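Local coordinates for mandelate racemase/muconate lactonizing enzyme family protein (Sorangium cellulosum, PDB 3S5S) that belongs to the mandelate racemase/muconate lactonizing enzyme family of the enolase superfamily, with an N-terminal domain and a C-terminal beta/alpha barrel, at residues A14-L19 with E61-S66; A181-A186 with L214-A219; D228-M233 with A260-A265. One frame throughout, in Å; residues are numbered along the deposited sequence.

Contact 1. Residues A14-L19 with E61-S66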
# COMPACT_ATOMS: atom_id res chain seq x y z
N ALA A 14 -6.69 15.71 26.20
CA ALA A 14 -6.82 17.00 25.55
C ALA A 14 -5.46 17.48 25.02
O ALA A 14 -4.45 17.44 25.75
CB ALA A 14 -7.39 18.00 26.51
N LEU A 15 -5.42 17.88 23.75
CA LEU A 15 -4.22 18.52 23.16
C LEU A 15 -4.62 19.91 22.62
O LEU A 15 -4.89 20.08 21.41
CB LEU A 15 -3.55 17.63 22.09
CG LEU A 15 -2.26 18.22 21.47
CD1 LEU A 15 -1.22 18.66 22.55
CD2 LEU A 15 -1.58 17.32 20.42
N ASP A 16 -4.72 20.88 23.52
CA ASP A 16 -5.15 22.21 23.16
C ASP A 16 -3.94 23.12 23.00
O ASP A 16 -3.30 23.50 23.99
CB ASP A 16 -6.07 22.80 24.25
CG ASP A 16 -7.41 22.05 24.38
OD1 ASP A 16 -7.94 21.59 23.36
OD2 ASP A 16 -7.94 21.93 25.52
N ILE A 17 -3.66 23.50 21.75
CA ILE A 17 -2.58 24.43 21.45
C ILE A 17 -3.07 25.74 20.81
O ILE A 17 -3.77 25.71 19.79
CB ILE A 17 -1.58 23.81 20.52
CG1 ILE A 17 -1.29 22.37 20.96
CG2 ILE A 17 -0.29 24.65 20.52
CD1 ILE A 17 -0.48 21.55 19.96
N PRO A 18 -2.67 26.88 21.39
CA PRO A 18 -3.05 28.16 20.83
C PRO A 18 -2.50 28.37 19.41
O PRO A 18 -1.39 27.93 19.08
CB PRO A 18 -2.42 29.17 21.80
CG PRO A 18 -2.05 28.42 23.00
CD PRO A 18 -1.77 27.05 22.54
N LEU A 19 -3.32 29.00 18.57
CA LEU A 19 -2.92 29.52 17.27
C LEU A 19 -2.57 30.99 17.52
O LEU A 19 -3.20 31.63 18.38
CB LEU A 19 -4.08 29.39 16.28
CG LEU A 19 -4.56 27.94 15.99
CD1 LEU A 19 -5.77 27.87 15.10
CD2 LEU A 19 -3.46 27.11 15.38
N GLU A 61 -15.86 16.47 12.11
CA GLU A 61 -15.34 15.83 13.32
C GLU A 61 -14.94 16.85 14.40
O GLU A 61 -14.43 17.90 14.11
CB GLU A 61 -14.14 14.96 12.99
CG GLU A 61 -14.45 13.77 12.06
CD GLU A 61 -13.20 12.87 11.74
OE1 GLU A 61 -12.93 12.64 10.54
OE2 GLU A 61 -12.53 12.36 12.69
N THR A 62 -15.19 16.53 15.67
CA THR A 62 -14.88 17.47 16.75
C THR A 62 -13.90 16.85 17.74
O THR A 62 -13.61 15.66 17.65
CB THR A 62 -16.13 17.85 17.48
OG1 THR A 62 -16.55 16.71 18.24
CG2 THR A 62 -17.25 18.30 16.45
N GLN A 63 -13.35 17.67 18.64
CA GLN A 63 -12.48 17.16 19.71
C GLN A 63 -13.15 16.05 20.55
O GLN A 63 -12.61 14.95 20.69
CB GLN A 63 -12.02 18.31 20.61
CG GLN A 63 -10.89 17.97 21.62
CD GLN A 63 -10.45 19.16 22.46
OE1 GLN A 63 -11.26 19.92 22.95
NE2 GLN A 63 -9.15 19.30 22.66
N ASP A 64 -14.32 16.39 21.10
CA ASP A 64 -15.17 15.52 21.90
C ASP A 64 -15.81 14.32 21.15
O ASP A 64 -15.97 13.24 21.75
CB ASP A 64 -16.31 16.35 22.52
CG ASP A 64 -15.86 17.25 23.66
OD1 ASP A 64 -16.68 17.48 24.59
OD2 ASP A 64 -14.71 17.76 23.64
N GLY A 65 -16.23 14.52 19.90
CA GLY A 65 -16.65 13.39 19.05
C GLY A 65 -15.53 12.38 18.88
O GLY A 65 -15.73 11.17 19.01
N SER A 66 -14.32 12.88 18.62
CA SER A 66 -13.17 12.01 18.43
C SER A 66 -12.79 11.32 19.74
O SER A 66 -12.55 10.10 19.76
CB SER A 66 -11.99 12.79 17.84
OG SER A 66 -12.42 13.52 16.72

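Contact 2. Residues A181-A186 with L214-A219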
# COMPACT_ATOMS: atom_id res chain seq x y z
N ALA A 181 -1.91 41.46 -4.63
CA ALA A 181 -1.02 41.93 -3.58
C ALA A 181 0.05 40.88 -3.28
O ALA A 181 1.19 41.22 -2.91
CB ALA A 181 -1.84 42.24 -2.33
N ILE A 182 -0.34 39.61 -3.45
CA ILE A 182 0.53 38.46 -3.29
C ILE A 182 1.52 38.31 -4.42
O ILE A 182 2.69 38.05 -4.16
CB ILE A 182 -0.27 37.18 -3.20
CG1 ILE A 182 -0.89 37.03 -1.82
CG2 ILE A 182 0.60 35.97 -3.54
CD1 ILE A 182 -2.10 36.18 -1.83
N HIS A 183 1.08 38.45 -5.67
CA HIS A 183 1.98 38.21 -6.77
C HIS A 183 3.08 39.27 -6.83
O HIS A 183 4.24 38.96 -7.10
CB HIS A 183 1.28 38.12 -8.12
CG HIS A 183 2.22 37.86 -9.26
ND1 HIS A 183 3.07 36.77 -9.29
CD2 HIS A 183 2.45 38.55 -10.40
CE1 HIS A 183 3.79 36.81 -10.40
NE2 HIS A 183 3.44 37.88 -11.09
N ALA A 184 2.69 40.52 -6.54
CA ALA A 184 3.60 41.64 -6.51
C ALA A 184 4.68 41.52 -5.42
O ALA A 184 5.80 41.98 -5.63
CB ALA A 184 2.81 42.97 -6.37
N ALA A 185 4.35 40.91 -4.29
CA ALA A 185 5.27 40.84 -3.15
C ALA A 185 6.21 39.61 -3.18
O ALA A 185 7.37 39.68 -2.70
CB ALA A 185 4.49 40.88 -1.86
N ALA A 186 5.70 38.50 -3.73
CA ALA A 186 6.48 37.28 -3.94
C ALA A 186 6.51 36.90 -5.43
O ALA A 186 5.86 35.92 -5.81
CB ALA A 186 5.91 36.10 -3.06
N LEU A 214 -2.15 38.25 -14.79
CA LEU A 214 -1.22 39.01 -13.95
C LEU A 214 0.20 38.43 -13.98
O LEU A 214 1.11 38.97 -13.35
CB LEU A 214 -1.70 39.02 -12.50
CG LEU A 214 -2.71 40.05 -12.02
CD1 LEU A 214 -3.11 39.69 -10.60
CD2 LEU A 214 -2.11 41.44 -12.07
N GLY A 215 0.40 37.31 -14.67
CA GLY A 215 1.73 36.67 -14.76
C GLY A 215 2.02 35.67 -13.64
O GLY A 215 3.12 35.10 -13.58
N ALA A 216 1.05 35.45 -12.76
CA ALA A 216 1.26 34.51 -11.66
C ALA A 216 1.31 33.08 -12.17
O ALA A 216 0.53 32.66 -13.06
CB ALA A 216 0.19 34.67 -10.59
N ASP A 217 2.25 32.33 -11.61
CA ASP A 217 2.33 30.92 -11.88
C ASP A 217 1.41 30.21 -10.87
O ASP A 217 1.82 29.84 -9.75
CB ASP A 217 3.82 30.51 -11.86
CG ASP A 217 4.05 29.01 -11.81
OD1 ASP A 217 3.35 28.22 -12.48
OD2 ASP A 217 4.98 28.60 -11.08
N VAL A 218 0.15 30.05 -11.25
CA VAL A 218 -0.78 29.22 -10.49
C VAL A 218 -0.42 27.77 -10.78
O VAL A 218 -0.56 27.28 -11.88
CB VAL A 218 -2.29 29.49 -10.88
CG1 VAL A 218 -3.23 28.47 -10.18
CG2 VAL A 218 -2.69 30.90 -10.55
N ALA A 219 0.10 27.09 -9.77
CA ALA A 219 0.58 25.73 -9.95
C ALA A 219 -0.51 24.69 -9.67
O ALA A 219 -0.41 23.54 -10.10
CB ALA A 219 1.77 25.51 -9.03

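Contact 3. Residues D228-M233 with A260-A265. With SO4 (sulfate ion), chain D.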
# COMPACT_ATOMS: atom_id res chain seq x y z
N ASP A 228 -19.68 17.14 -3.34
CA ASP A 228 -20.62 16.42 -4.18
C ASP A 228 -21.13 17.24 -5.38
O ASP A 228 -22.21 17.00 -5.91
CB ASP A 228 -21.70 15.65 -3.36
CG ASP A 228 -21.18 14.26 -2.79
OD1 ASP A 228 -19.98 14.10 -2.46
OD2 ASP A 228 -21.96 13.30 -2.66
N ASP A 229 -20.30 18.20 -5.81
CA ASP A 229 -20.41 18.81 -7.14
C ASP A 229 -19.31 18.16 -8.03
O ASP A 229 -18.26 18.75 -8.31
CB ASP A 229 -20.24 20.35 -7.04
CG ASP A 229 -20.41 21.04 -8.37
OD1 ASP A 229 -20.63 20.30 -9.37
OD2 ASP A 229 -20.34 22.30 -8.45
N TRP A 230 -19.56 16.92 -8.44
CA TRP A 230 -18.62 16.18 -9.28
C TRP A 230 -18.51 16.80 -10.66
O TRP A 230 -17.43 16.76 -11.26
CB TRP A 230 -19.01 14.70 -9.38
CG TRP A 230 -18.61 13.97 -8.16
CD1 TRP A 230 -19.31 13.88 -6.98
CD2 TRP A 230 -17.39 13.23 -7.95
NE1 TRP A 230 -18.61 13.14 -6.07
CE2 TRP A 230 -17.42 12.74 -6.63
CE3 TRP A 230 -16.27 12.95 -8.76
CZ2 TRP A 230 -16.37 11.96 -6.10
CZ3 TRP A 230 -15.23 12.19 -8.24
CH2 TRP A 230 -15.29 11.70 -6.91
N ASP A 231 -19.61 17.37 -11.15
CA ASP A 231 -19.65 18.01 -12.48
C ASP A 231 -18.75 19.25 -12.51
O ASP A 231 -18.08 19.54 -13.51
CB ASP A 231 -21.11 18.35 -12.87
CG ASP A 231 -22.09 17.20 -12.57
OD1 ASP A 231 -21.62 16.04 -12.44
OD2 ASP A 231 -23.32 17.43 -12.44
N GLY A 232 -18.76 19.98 -11.40
CA GLY A 232 -17.98 21.19 -11.25
C GLY A 232 -16.50 20.89 -11.19
O GLY A 232 -15.70 21.60 -11.81
N MET A 233 -16.13 19.86 -10.44
CA MET A 233 -14.74 19.37 -10.42
C MET A 233 -14.29 18.93 -11.83
O MET A 233 -13.22 19.30 -12.28
CB MET A 233 -14.54 18.25 -9.39
CG MET A 233 -14.56 18.69 -7.94
SD MET A 233 -13.28 19.88 -7.51
CE MET A 233 -11.96 18.91 -6.87
N ALA A 260 -10.02 9.72 -10.62
CA ALA A 260 -9.22 9.45 -11.83
C ALA A 260 -10.13 9.25 -13.00
O ALA A 260 -10.10 10.04 -13.93
CB ALA A 260 -8.28 8.24 -11.66
N ALA A 261 -10.97 8.22 -12.94
CA ALA A 261 -11.85 7.80 -14.08
C ALA A 261 -12.77 8.91 -14.62
O ALA A 261 -13.06 8.96 -15.80
CB ALA A 261 -12.68 6.60 -13.69
N GLU A 262 -13.22 9.79 -13.73
CA GLU A 262 -14.13 10.88 -14.10
C GLU A 262 -13.39 12.19 -14.51
O GLU A 262 -14.02 13.16 -14.96
CB GLU A 262 -15.19 11.08 -13.01
CG GLU A 262 -16.37 10.08 -13.14
CD GLU A 262 -17.42 10.20 -12.03
OE1 GLU A 262 -17.89 11.33 -11.72
OE2 GLU A 262 -17.78 9.14 -11.45
N ARG A 263 -12.07 12.17 -14.40
CA ARG A 263 -11.20 13.33 -14.62
C ARG A 263 -11.62 14.53 -13.83
O ARG A 263 -11.74 15.61 -14.43
CB ARG A 263 -11.16 13.74 -16.09
CG ARG A 263 -10.42 12.84 -16.99
CD ARG A 263 -10.44 13.50 -18.36
NE ARG A 263 -10.19 12.54 -19.42
CZ ARG A 263 -8.99 12.23 -19.89
NH1 ARG A 263 -7.91 12.83 -19.38
NH2 ARG A 263 -8.88 11.33 -20.86
N ALA A 264 -11.83 14.34 -12.52
CA ALA A 264 -12.33 15.37 -11.59
C ALA A 264 -11.23 16.21 -10.92
O ALA A 264 -11.52 17.23 -10.26
CB ALA A 264 -13.24 14.74 -10.49
N ALA A 265 -9.98 15.75 -11.09
CA ALA A 265 -8.77 16.40 -10.54
C ALA A 265 -7.61 15.75 -11.27
O ALA A 265 -7.83 14.78 -12.00
CB ALA A 265 -8.67 16.14 -9.05
S SO4 D . -12.45 9.83 -20.69
O1 SO4 D . -13.75 10.28 -20.10
O2 SO4 D . -11.87 11.02 -21.36
O3 SO4 D . -11.55 9.30 -19.66
O4 SO4 D . -12.66 8.72 -21.63

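Contact 1. Residues A14-L19 with E61-S66
Gln63 reaches Asp16 because its CG stands anti to the backbone N (chi1 -169°) and the chain stays extended beyond it, carrying the amide straight out from the first turn of helix 63-72. Asp16 answers with CG beside its own backbone N, a turn that swings the carboxylate to meet the amide. The two side chains cross at about a right angle, their end planes 55° apart. Gln63 NE2 gives a hydrogen bond of 2.7 Å to Asp16 OD1, bent to 149° at the hydrogen; the donor arrives on the syn side of the oxygen, tilted from the carboxylate plane. OD1 is also in a salt bridge with Arg32, and Gln63 NE2 makes another bond to Asn35 O, so both ends of this hydrogen bond have a further partner. The arginine would probably favour the charged form of Asp16. Ala14 only brushes the amide, its CB 4.4 Å from Gln63 NE2.

Behind Gln63 the helix start is well tied. Thr62 is the N-cap, its OG1 accepting from Gly65 N at 2.8 Å, while Thr62 O takes both Ser66 N and Ser66 OG, the hydroxyl at 2.6 Å.

The contact belongs to the N-terminal domain of the family. Strand 7-25 pairs antiparallel with strand 28-42, as in the backbone bonds of Leu15 with Asn35 and Ile17 with Ala33. Gln63 lies against Arg32 and Ala34 of that neighbouring strand, so helix 63-72 begins beside two adjoining strands of the sheet.

Contact 2. Residues A181-A186 with L214-A219
His183 and Ala216 bring the two backbones closest, 6.2 Å from CA to CA, where helix 175-185 nears its end and the chain leaves helix 201-213 for strand 217-222. That second piece of chain turns at Gly215, whose positive phi (89°), together with two bonds back into the last helical turn, makes a Schellman motif.

The imidazole of His183 carries the contact. With CG anti to the backbone N (chi1 -179°), the ring stands off the helix and settles against the turn. Ala216 lies over one face: Ala216 CA is 3.6 Å from His183 CE1 and sits toward the rim. Its methyl group covers more of the same ring, with Ala216 CB 3.8 Å from His183 ND1. This is a CH-pi contact, Ala216 CB standing 4.1 Å from the centroid of the His183 ring and 23° off the normal. CD2 and NE2 rest on backbone. His183 CD2 comes to 3.3 Å from Leu214 O, and His183 NE2 packs 3.7 Å from Gly215 C, both approached obliquely. NE2 is also near Leu214 O, but the angle is poor and the pair is not hydrogen-bonded. The ring is therefore held here by shape and van der Waals contact, without a polar grip from the turn. Leu214 borders the ring with its side chain more loosely.

On the inner side, Ile182 and Ala216 both touch Leu191 of strand 190-194. Strand 190-194 has strand 217-222 beside it in the sheet and helix 175-185 packed on it, and the contact joins successive beta-alpha units of the parallel barrel characteristic of the enolase superfamily's C-terminal domain.

Contact 3. Residues D228-M233 with A260-A265
Trp230 and Met233, on the first turn of helix 230-239, receive Ala264 from the loop that follows helix 253-261, joining helix 230-239 to the end region of helix 253-261 in the C-terminal beta/alpha barrel. Met233 is the side chain to follow. Met233 CB lies 3.3 Å from Ala264 O and 3.9 Å from Ala264 CB; Met233 CG stays near the same oxygen, at 4.1 Å. Bends at chi2 (-60°) and chi3 then curl the chain back, and Met233 CE returns to 3.8 Å from Ala264 O, so carbons at both ends of the side chain lie round one carbonyl oxygen. Farther in, Met233 also packs on Val244 of strand 244-246.

Ala264 CB is shared: Trp230 CE3 touches it at 3.9 Å, approaching obliquely. The same ring atom lies near Glu262 OE1, the two side chains crossing at about a right angle with their planes 50° apart. That carboxylate has its main partner in Lys234, a salt bridge, and Trp230 has a cation-pi contact with Arg258.

Asp229 caps the helix, its OD1 accepting from Gly232 N at 2.8 Å. Across the contact, after helix 253-261, Arg263 takes positive phi in a Schellman motif, and its side chain leads off to a sulfate ion, probably from the crystallisation liquor. There Arg263 NE and Arg263 NH2 both donate hydrogen bonds to sulfate O2, each at 3.0 Å, from the guanidinium edge.

In the fold
Contact 1 belongs to the N-terminal domain, contacts 2 and 3 to the C-terminal barrel, and no two of them touch. Contact 1 is centred about 35 Å from contact 2 and 32 Å from contact 3, with nearest atoms about 19 and 15 Å away. Contacts 2 and 3 are nearer neighbours, their centres about 27 Å and their nearest atoms about 11 Å apart, and strand 217-222 of one is followed in the chain by helix 230-239 of the other. The sulfate at 260-265 is the ligand met in these contacts; being probably a crystallisation ion, it gives no ground for placing an active site there. Contact 1 is polar, contacts 2 and 3 mainly van der Waals.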